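Local coordinates for protein structure-specific endonuclease subunit SLX1 (Candida glabrata, PDB 4XLG) that probably acts as the catalytic subunit of the SLX1-SLX4 endonuclease, cutting branched DNA near junctions during repair and recombination, at residues Y14-I19 and R58-V63; Y67-R72 and M126-H131. The protein carries 1 engineered substitution. All coordinates share one frame; numbering follows the deposited sequence.

Contact 1: Y14-I19 and R58-V63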
ATOM      1  N   TYR B  14      11.501  -2.866   0.149  1.00 20.51           N
ATOM      2  CA  TYR B  14      12.621  -2.576  -0.750  1.00 19.60           C
ATOM      3  C   TYR B  14      13.427  -3.799  -1.051  1.00 18.74           C
ATOM      4  O   TYR B  14      13.480  -4.772  -0.286  1.00 20.40           O
ATOM      5  CB  TYR B  14      13.555  -1.491  -0.159  1.00 18.53           C
ATOM      6  CG  TYR B  14      14.071  -1.834   1.267  1.00 20.55           C
ATOM      7  CD1 TYR B  14      15.252  -2.580   1.456  1.00 19.68           C
ATOM      8  CD2 TYR B  14      13.336  -1.420   2.421  1.00 17.45           C
ATOM      9  CE1 TYR B  14      15.717  -2.884   2.742  1.00 19.78           C
ATOM     10  CE2 TYR B  14      13.813  -1.688   3.724  1.00 20.09           C
ATOM     11  CZ  TYR B  14      15.024  -2.445   3.845  1.00 17.82           C
ATOM     12  OH  TYR B  14      15.466  -2.743   5.092  1.00 20.85           O
ATOM     13  N   LEU B  15      14.065  -3.731  -2.230  1.00 18.68           N
ATOM     14  CA  LEU B  15      15.028  -4.768  -2.627  1.00 20.42           C
ATOM     15  C   LEU B  15      16.415  -4.120  -2.753  1.00 20.00           C
ATOM     16  O   LEU B  15      16.563  -3.100  -3.457  1.00 19.36           O
ATOM     17  CB  LEU B  15      14.603  -5.378  -3.973  1.00 20.56           C
ATOM     18  CG  LEU B  15      15.605  -6.382  -4.586  1.00 22.31           C
ATOM     19  CD1 LEU B  15      15.763  -7.634  -3.684  1.00 24.54           C
ATOM     20  CD2 LEU B  15      15.175  -6.752  -6.032  1.00 21.98           C
ATOM     21  N   LEU B  16      17.385  -4.679  -2.034  1.00 20.32           N
ATOM     22  CA  LEU B  16      18.780  -4.207  -2.118  1.00 20.74           C
ATOM     23  C   LEU B  16      19.549  -5.226  -2.926  1.00 19.35           C
ATOM     24  O   LEU B  16      19.273  -6.409  -2.855  1.00 20.79           O
ATOM     25  CB  LEU B  16      19.450  -4.107  -0.737  1.00 18.60           C
ATOM     26  CG  LEU B  16      18.690  -3.338   0.353  1.00 17.57           C
ATOM     27  CD1 LEU B  16      19.610  -3.366   1.662  1.00 21.64           C
ATOM     28  CD2 LEU B  16      18.372  -1.887  -0.164  1.00 17.56           C
ATOM     29  N   GLN B  17      20.520  -4.732  -3.679  1.00 19.02           N
ATOM     30  CA  GLN B  17      21.472  -5.583  -4.362  1.00 18.37           C
ATOM     31  C   GLN B  17      22.855  -5.080  -3.997  1.00 19.11           C
ATOM     32  O   GLN B  17      23.146  -3.913  -4.177  1.00 20.13           O
ATOM     33  CB  GLN B  17      21.255  -5.504  -5.873  1.00 18.77           C
ATOM     34  CG  GLN B  17      22.267  -6.440  -6.660  1.00 20.40           C
ATOM     35  CD  GLN B  17      22.019  -6.390  -8.182  1.00 24.48           C
ATOM     36  OE1 GLN B  17      21.267  -5.535  -8.683  1.00 24.92           O
ATOM     37  NE2 GLN B  17      22.658  -7.288  -8.896  1.00 25.00           N
ATOM     38  N   SER B  18      23.711  -5.958  -3.482  1.00 19.23           N
ATOM     39  CA  SER B  18      25.066  -5.505  -3.123  1.00 19.93           C
ATOM     40  C   SER B  18      25.783  -4.925  -4.349  1.00 22.15           C
ATOM     41  O   SER B  18      25.738  -5.498  -5.479  1.00 19.92           O
ATOM     42  CB  SER B  18      25.859  -6.691  -2.525  1.00 20.38           C
ATOM     43  OG  SER B  18      27.237  -6.310  -2.368  1.00 21.22           O
ATOM     44  N   ILE B  19      26.484  -3.803  -4.166  1.00 19.11           N
ATOM     45  CA  ILE B  19      27.183  -3.256  -5.344  1.00 19.49           C
ATOM     46  C   ILE B  19      28.354  -4.117  -5.776  1.00 21.45           C
ATOM     47  O   ILE B  19      28.522  -4.405  -6.961  1.00 21.01           O
ATOM     48  CB  ILE B  19      27.613  -1.775  -5.042  1.00 19.22           C
ATOM     49  CG1 ILE B  19      26.304  -0.976  -4.902  1.00 18.97           C
ATOM     50  CG2 ILE B  19      28.501  -1.179  -6.170  1.00 19.84           C
ATOM     51  CD1 ILE B  19      26.536   0.400  -4.123  1.00 20.37           C
ATOM     52  N   ARG B  58      28.456  -4.685   1.902  1.00 24.70           N
ATOM     53  CA  ARG B  58      28.232  -3.220   1.865  1.00 20.07           C
ATOM     54  C   ARG B  58      29.267  -2.497   0.980  1.00 20.12           C
ATOM     55  O   ARG B  58      30.449  -2.866   0.929  1.00 23.23           O
ATOM     56  CB  ARG B  58      28.336  -2.677   3.297  1.00 20.30           C
ATOM     57  CG  ARG B  58      27.304  -3.273   4.233  1.00 23.13           C
ATOM     58  CD  ARG B  58      27.806  -2.840   5.629  1.00 26.23           C
ATOM     59  NE  ARG B  58      26.900  -3.242   6.668  1.00 35.60           N
ATOM     60  CZ  ARG B  58      26.928  -4.424   7.281  1.00 41.76           C
ATOM     61  NH1 ARG B  58      27.800  -5.363   6.889  1.00 42.01           N
ATOM     62  NH2 ARG B  58      26.084  -4.654   8.283  1.00 38.87           N
ATOM     63  N   PRO B  59      28.847  -1.423   0.303  1.00 19.97           N
ATOM     64  CA  PRO B  59      27.483  -0.884   0.355  1.00 19.04           C
ATOM     65  C   PRO B  59      26.485  -1.592  -0.559  1.00 19.60           C
ATOM     66  O   PRO B  59      26.869  -2.148  -1.626  1.00 19.33           O
ATOM     67  CB  PRO B  59      27.659   0.584  -0.166  1.00 19.23           C
ATOM     68  CG  PRO B  59      28.907   0.508  -1.062  1.00 22.56           C
ATOM     69  CD  PRO B  59      29.813  -0.563  -0.438  1.00 20.55           C
ATOM     70  N   TRP B  60      25.235  -1.474  -0.177  1.00 19.46           N
ATOM     71  CA  TRP B  60      24.110  -1.973  -0.945  1.00 20.53           C
ATOM     72  C   TRP B  60      23.583  -0.878  -1.845  1.00 22.51           C
ATOM     73  O   TRP B  60      23.521   0.285  -1.437  1.00 21.87           O
ATOM     74  CB  TRP B  60      22.971  -2.372   0.013  1.00 18.97           C
ATOM     75  CG  TRP B  60      23.261  -3.480   0.944  1.00 20.47           C
ATOM     76  CD1 TRP B  60      23.686  -3.368   2.259  1.00 21.83           C
ATOM     77  CD2 TRP B  60      23.047  -4.864   0.704  1.00 22.28           C
ATOM     78  NE1 TRP B  60      23.760  -4.625   2.829  1.00 21.72           N
ATOM     79  CE2 TRP B  60      23.352  -5.553   1.903  1.00 22.45           C
ATOM     80  CE3 TRP B  60      22.614  -5.591  -0.414  1.00 20.21           C
ATOM     81  CZ2 TRP B  60      23.234  -6.947   2.024  1.00 22.43           C
ATOM     82  CZ3 TRP B  60      22.489  -6.989  -0.303  1.00 19.10           C
ATOM     83  CH2 TRP B  60      22.800  -7.654   0.901  1.00 22.63           C
ATOM     84  N   GLU B  61      23.063  -1.257  -3.011  1.00 20.28           N
ATOM     85  CA  GLU B  61      22.252  -0.344  -3.843  1.00 17.62           C
ATOM     86  C   GLU B  61      20.767  -0.666  -3.624  1.00 21.03           C
ATOM     87  O   GLU B  61      20.395  -1.836  -3.682  1.00 19.96           O
ATOM     88  CB  GLU B  61      22.594  -0.560  -5.363  1.00 18.55           C
ATOM     89  CG  GLU B  61      21.741   0.329  -6.301  1.00 21.10           C
ATOM     90  CD  GLU B  61      21.897  -0.070  -7.773  1.00 23.56           C
ATOM     91  OE1 GLU B  61      22.496  -1.130  -8.069  1.00 22.88           O
ATOM     92  OE2 GLU B  61      21.406   0.701  -8.642  1.00 23.69           O
ATOM     93  N   MET B  62      19.930   0.336  -3.310  1.00 18.87           N
ATOM     94  CA  MET B  62      18.491   0.039  -3.267  1.00 18.05           C
ATOM     95  C   MET B  62      17.997   0.075  -4.708  1.00 18.12           C
ATOM     96  O   MET B  62      17.939   1.131  -5.306  1.00 20.13           O
ATOM     97  CB  MET B  62      17.747   1.057  -2.377  1.00 19.70           C
ATOM     98  CG  MET B  62      16.222   0.690  -2.276  1.00 19.16           C
ATOM     99  SD  MET B  62      15.369   1.820  -1.134  1.00 22.07           S
ATOM    100  CE  MET B  62      16.093   1.308   0.424  1.00 20.22           C
ATOM    101  N   VAL B  63      17.620  -1.077  -5.275  1.00 19.70           N
ATOM    102  CA  VAL B  63      17.300  -1.042  -6.690  1.00 20.96           C
ATOM    103  C   VAL B  63      15.819  -0.831  -6.991  1.00 19.96           C
ATOM    104  O   VAL B  63      15.451  -0.385  -8.102  1.00 21.88           O
ATOM    105  CB  VAL B  63      17.788  -2.355  -7.412  1.00 17.87           C
ATOM    106  CG1 VAL B  63      19.359  -2.417  -7.349  1.00 22.46           C
ATOM    107  CG2 VAL B  63      17.171  -3.662  -6.834  1.00 20.08           C
TER
HETATM  108  O   HOH W   1      21.891  -3.074  -9.900  1.00 23.29           O
HETATM  109  O   HOH W   2      24.076  -3.158  -7.130  1.00 27.76           O
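L16 packs between W60 and M62 where two central antiparallel strands of the GIY-YIG nuclease domain run side by side. Its CD1 lies over one face of the indole, 3.9 Å from the centroid of the W60 five-membered ring. This is a CH-pi contact, displaced toward the rim. The L16 and W60 side chains cross at about a right angle. The other branch, L16 CD2, rests 3.7 Å from M62 CB. L16 and M62 share one face of the sheet, and helix 33-41 covers it through L37 and P33. Farther along this face, M62 bends at its last torsion (chi3 -69°), which places CE 3.8 Å from Y14 CB. The sulfur stands obliquely to the Y14 ring in a Met-aromatic contact. The hydroxyl of this ring bonds H40 and R36. Y14 fits the tyrosine of the GIY half of the family motif.

Just beyond the other end of the pairing, I19 CD1 touches P59 CG, the two side chains crossing at about a right angle. The peptide bond before P59 is cis. I19 N donates to P59 O at 3.1 Å. Q17 and E61 form a hydrogen-bonded pair, joined by Q17 N to E61 O and E61 N to Q17 O. V63 N bonds L15 O, and beside it V63 CG2 touches L15 CD2. Q17 and E61 extend on the face opposite L16. Q17 NE2 goes to R22 O, and E61 OE2 to N134. Between the two tips, one water donates to Q17 OE1 at 2.8 Å and to E61 OE1 at 2.7 Å.

Contact 2: Y67-R72 and M126-H131; sequences YGFPSR and MDLTLH
Y67 O accepts a nearly straight hydrogen bond from T129 N, 2.9 Å long and with 177° at the hydrogen. Its companion bond runs from Y67 N to T129 O. Together they make an antiparallel hydrogen-bonded pair at the C-terminal end of strand 60-67, in the mixed sheet to which this strand of the GIY-YIG nuclease domain belongs. The two side chains lie side by side and point the same way. T129 CB sits over one face of the Y67 ring, offset toward the rim, and T129 CG2 comes within 3.5 Å of Y67 CE1. H131 CB meets the same ring at its edge, in plane. The imidazole of H131 turns away to S162 and S164 on strand 160-168.

Past Y67 the chain leaves the sheet. G68 turns it with a positive phi of 101°, a backbone shape that by itself calls for glycine, and F69 comes up against L128. L128 CD2 lies over the centre of the F69 ring, 3.8 Å from its centroid, as a CH-pi contact. L128 CD1 touches F69 CE1. F78 of helix 72-84 meets the F69 ring edge-to-face. One water sits between G68 O and M126 O. S71 then caps helix 72-84, its OG reaching A74 N. P70 also packs against an aromatic side chain of another protein chain. M126 runs out extended beyond CG and crosses P70 at about a right angle. Its sulfur stands obliquely to the F69 ring, a Met-aromatic contact, while M126 SD lies 3.5 Å from P70 CD.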
ATOM      1  N   TYR B  67       5.775   0.785  -2.712  1.00 21.05           N
ATOM      2  CA  TYR B  67       5.259   1.569  -1.586  1.00 22.00           C
ATOM      3  C   TYR B  67       3.778   1.893  -1.842  1.00 23.67           C
ATOM      4  O   TYR B  67       3.192   1.424  -2.833  1.00 23.38           O
ATOM      5  CB  TYR B  67       6.115   2.844  -1.364  1.00 20.25           C
ATOM      6  CG  TYR B  67       6.073   3.867  -2.494  1.00 21.44           C
ATOM      7  CD1 TYR B  67       6.851   3.707  -3.650  1.00 23.68           C
ATOM      8  CD2 TYR B  67       5.268   5.020  -2.377  1.00 23.81           C
ATOM      9  CE1 TYR B  67       6.823   4.650  -4.672  1.00 25.09           C
ATOM     10  CE2 TYR B  67       5.243   5.975  -3.412  1.00 25.35           C
ATOM     11  CZ  TYR B  67       6.042   5.779  -4.546  1.00 26.37           C
ATOM     12  OH  TYR B  67       5.996   6.716  -5.555  1.00 27.52           O
ATOM     13  N   GLY B  68       3.170   2.598  -0.910  1.00 22.98           N
ATOM     14  CA  GLY B  68       1.716   2.859  -0.981  1.00 24.39           C
ATOM     15  C   GLY B  68       0.924   1.942  -0.055  1.00 23.67           C
ATOM     16  O   GLY B  68      -0.313   1.892  -0.153  1.00 23.72           O
ATOM     17  N   PHE B  69       1.604   1.202   0.838  1.00 21.66           N
ATOM     18  CA  PHE B  69       0.900   0.267   1.725  1.00 23.01           C
ATOM     19  C   PHE B  69      -0.021   0.975   2.708  1.00 23.16           C
ATOM     20  O   PHE B  69       0.327   2.031   3.215  1.00 24.55           O
ATOM     21  CB  PHE B  69       1.902  -0.580   2.506  1.00 21.60           C
ATOM     22  CG  PHE B  69       2.614  -1.585   1.619  1.00 20.07           C
ATOM     23  CD1 PHE B  69       1.962  -2.763   1.273  1.00 22.81           C
ATOM     24  CD2 PHE B  69       3.868  -1.316   1.088  1.00 23.54           C
ATOM     25  CE1 PHE B  69       2.556  -3.701   0.422  1.00 21.37           C
ATOM     26  CE2 PHE B  69       4.482  -2.252   0.244  1.00 24.70           C
ATOM     27  CZ  PHE B  69       3.829  -3.459  -0.085  1.00 23.09           C
ATOM     28  N   PRO B  70      -1.194   0.387   2.958  1.00 24.00           N
ATOM     29  CA  PRO B  70      -2.169   1.060   3.818  1.00 23.69           C
ATOM     30  C   PRO B  70      -1.786   0.948   5.297  1.00 22.99           C
ATOM     31  O   PRO B  70      -2.417   1.589   6.137  1.00 23.39           O
ATOM     32  CB  PRO B  70      -3.487   0.310   3.530  1.00 28.29           C
ATOM     33  CG  PRO B  70      -3.057  -1.073   2.972  1.00 24.02           C
ATOM     34  CD  PRO B  70      -1.776  -0.734   2.188  1.00 23.91           C
ATOM     35  N   SER B  71      -0.830   0.077   5.626  1.00 23.00           N
ATOM     36  CA  SER B  71      -0.429  -0.092   7.034  1.00 22.54           C
ATOM     37  C   SER B  71       0.928  -0.714   7.056  1.00 25.19           C
ATOM     38  O   SER B  71       1.333  -1.371   6.101  1.00 22.90           O
ATOM     39  CB  SER B  71      -1.398  -0.996   7.837  1.00 23.77           C
ATOM     40  OG  SER B  71      -1.515  -2.302   7.221  1.00 23.42           O
ATOM     41  N   ARG B  72       1.585  -0.590   8.194  1.00 23.76           N
ATOM     42  CA  ARG B  72       2.846  -1.340   8.418  1.00 21.03           C
ATOM     43  C   ARG B  72       2.537  -2.849   8.329  1.00 23.53           C
ATOM     44  O   ARG B  72       3.319  -3.608   7.794  1.00 24.61           O
ATOM     45  CB  ARG B  72       3.397  -0.993   9.826  1.00 24.82           C
ATOM     46  CG  ARG B  72       4.622  -1.814  10.283  1.00 27.70           C
ATOM     47  CD  ARG B  72       4.931  -1.481  11.764  1.00 36.89           C
ATOM     48  NE  ARG B  72       5.601  -2.629  12.351  1.00 42.51           N
ATOM     49  CZ  ARG B  72       5.028  -3.515  13.155  1.00 40.88           C
ATOM     50  NH1 ARG B  72       3.771  -3.351  13.575  1.00 39.98           N
ATOM     51  NH2 ARG B  72       5.752  -4.545  13.580  1.00 42.43           N
ATOM     52  N   MET B 126      -4.739  -2.439  -2.828  1.00 25.10           N
ATOM     53  CA  MET B 126      -3.908  -1.335  -2.338  1.00 24.20           C
ATOM     54  C   MET B 126      -3.395  -0.409  -3.422  1.00 28.44           C
ATOM     55  O   MET B 126      -2.870   0.673  -3.073  1.00 28.54           O
ATOM     56  CB  MET B 126      -2.718  -1.913  -1.527  1.00 23.74           C
ATOM     57  CG  MET B 126      -3.190  -2.842  -0.389  1.00 28.07           C
ATOM     58  SD  MET B 126      -1.734  -3.707   0.267  1.00 25.72           S
ATOM     59  CE  MET B 126      -2.532  -4.948   1.273  1.00 26.39           C
ATOM     60  N   ASP B 127      -3.526  -0.807  -4.706  1.00 26.37           N
ATOM     61  CA  ASP B 127      -3.027   0.041  -5.832  1.00 27.55           C
ATOM     62  C   ASP B 127      -1.604   0.536  -5.552  1.00 28.15           C
ATOM     63  O   ASP B 127      -1.309   1.758  -5.595  1.00 28.95           O
ATOM     64  CB  ASP B 127      -3.937   1.259  -6.084  1.00 29.38           C
ATOM     65  CG  ASP B 127      -5.306   0.864  -6.637  1.00 38.00           C
ATOM     66  OD1 ASP B 127      -5.416  -0.171  -7.346  1.00 42.87           O
ATOM     67  OD2 ASP B 127      -6.286   1.563  -6.316  1.00 37.29           O
ATOM     68  N   LEU B 128      -0.708  -0.418  -5.271  1.00 23.57           N
ATOM     69  CA  LEU B 128       0.669  -0.104  -4.889  1.00 23.69           C
ATOM     70  C   LEU B 128       1.454   0.525  -6.025  1.00 23.57           C
ATOM     71  O   LEU B 128       1.065   0.455  -7.203  1.00 26.54           O
ATOM     72  CB  LEU B 128       1.380  -1.391  -4.413  1.00 24.01           C
ATOM     73  CG  LEU B 128       0.637  -2.014  -3.193  1.00 25.29           C
ATOM     74  CD1 LEU B 128       1.160  -3.404  -2.960  1.00 25.49           C
ATOM     75  CD2 LEU B 128       0.892  -1.088  -1.922  1.00 22.24           C
ATOM     76  N   THR B 129       2.583   1.128  -5.660  1.00 23.35           N
ATOM     77  CA  THR B 129       3.484   1.670  -6.663  1.00 23.76           C
ATOM     78  C   THR B 129       4.789   0.897  -6.621  1.00 23.88           C
ATOM     79  O   THR B 129       5.398   0.777  -5.545  1.00 23.84           O
ATOM     80  CB  THR B 129       3.762   3.179  -6.420  1.00 28.27           C
ATOM     81  OG1 THR B 129       2.534   3.906  -6.645  1.00 27.69           O
ATOM     82  CG2 THR B 129       4.885   3.740  -7.378  1.00 28.31           C
ATOM     83  N   LEU B 130       5.223   0.404  -7.784  1.00 22.02           N
ATOM     84  CA  LEU B 130       6.525  -0.267  -7.898  1.00 22.63           C
ATOM     85  C   LEU B 130       7.506   0.765  -8.513  1.00 23.66           C
ATOM     86  O   LEU B 130       7.325   1.191  -9.653  1.00 26.71           O
ATOM     87  CB  LEU B 130       6.393  -1.522  -8.795  1.00 24.60           C
ATOM     88  CG  LEU B 130       7.720  -2.105  -9.309  1.00 25.65           C
ATOM     89  CD1 LEU B 130       8.620  -2.524  -8.132  1.00 25.38           C
ATOM     90  CD2 LEU B 130       7.333  -3.280 -10.237  1.00 26.81           C
ATOM     91  N   HIS B 131       8.540   1.136  -7.763  1.00 20.94           N
ATOM     92  CA  HIS B 131       9.463   2.176  -8.225  1.00 22.30           C
ATOM     93  C   HIS B 131      10.864   1.584  -8.394  1.00 23.98           C
ATOM     94  O   HIS B 131      11.382   0.980  -7.430  1.00 22.11           O
ATOM     95  CB  HIS B 131       9.579   3.315  -7.202  1.00 20.51           C
ATOM     96  CG  HIS B 131      10.522   4.391  -7.664  1.00 24.02           C
ATOM     97  ND1 HIS B 131      10.141   5.395  -8.532  1.00 27.15           N
ATOM     98  CD2 HIS B 131      11.862   4.554  -7.465  1.00 21.24           C
ATOM     99  CE1 HIS B 131      11.190   6.142  -8.837  1.00 28.39           C
ATOM    100  NE2 HIS B 131      12.242   5.664  -8.183  1.00 24.06           N
TER
HETATM  101  O   HOH W   3      -1.241   2.820  -2.501  1.00 32.34           O

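Overall arrangement
Contacts 1 and 2 come one after the other along the chain, with centres about 20 Å apart. They share strand 60-67. Its start pairs with strand 12-18 in contact 1, and its last residue pairs with strand 129-132 in contact 2. Both therefore build the same five-strand mixed sheet, in which strand 60-67 is the middle one. Contact 1 belongs to the GIY-YIG nuclease domain. Contact 2 ties the exit of that strand, just before helix 72-84, to a later part of the chain. The long helix 176-213 reaches both contacts, through P59 and E61 in one and Y67 and H131 in the other. The sheet thus brings strands from distant parts of the sequence together around strand 60-67.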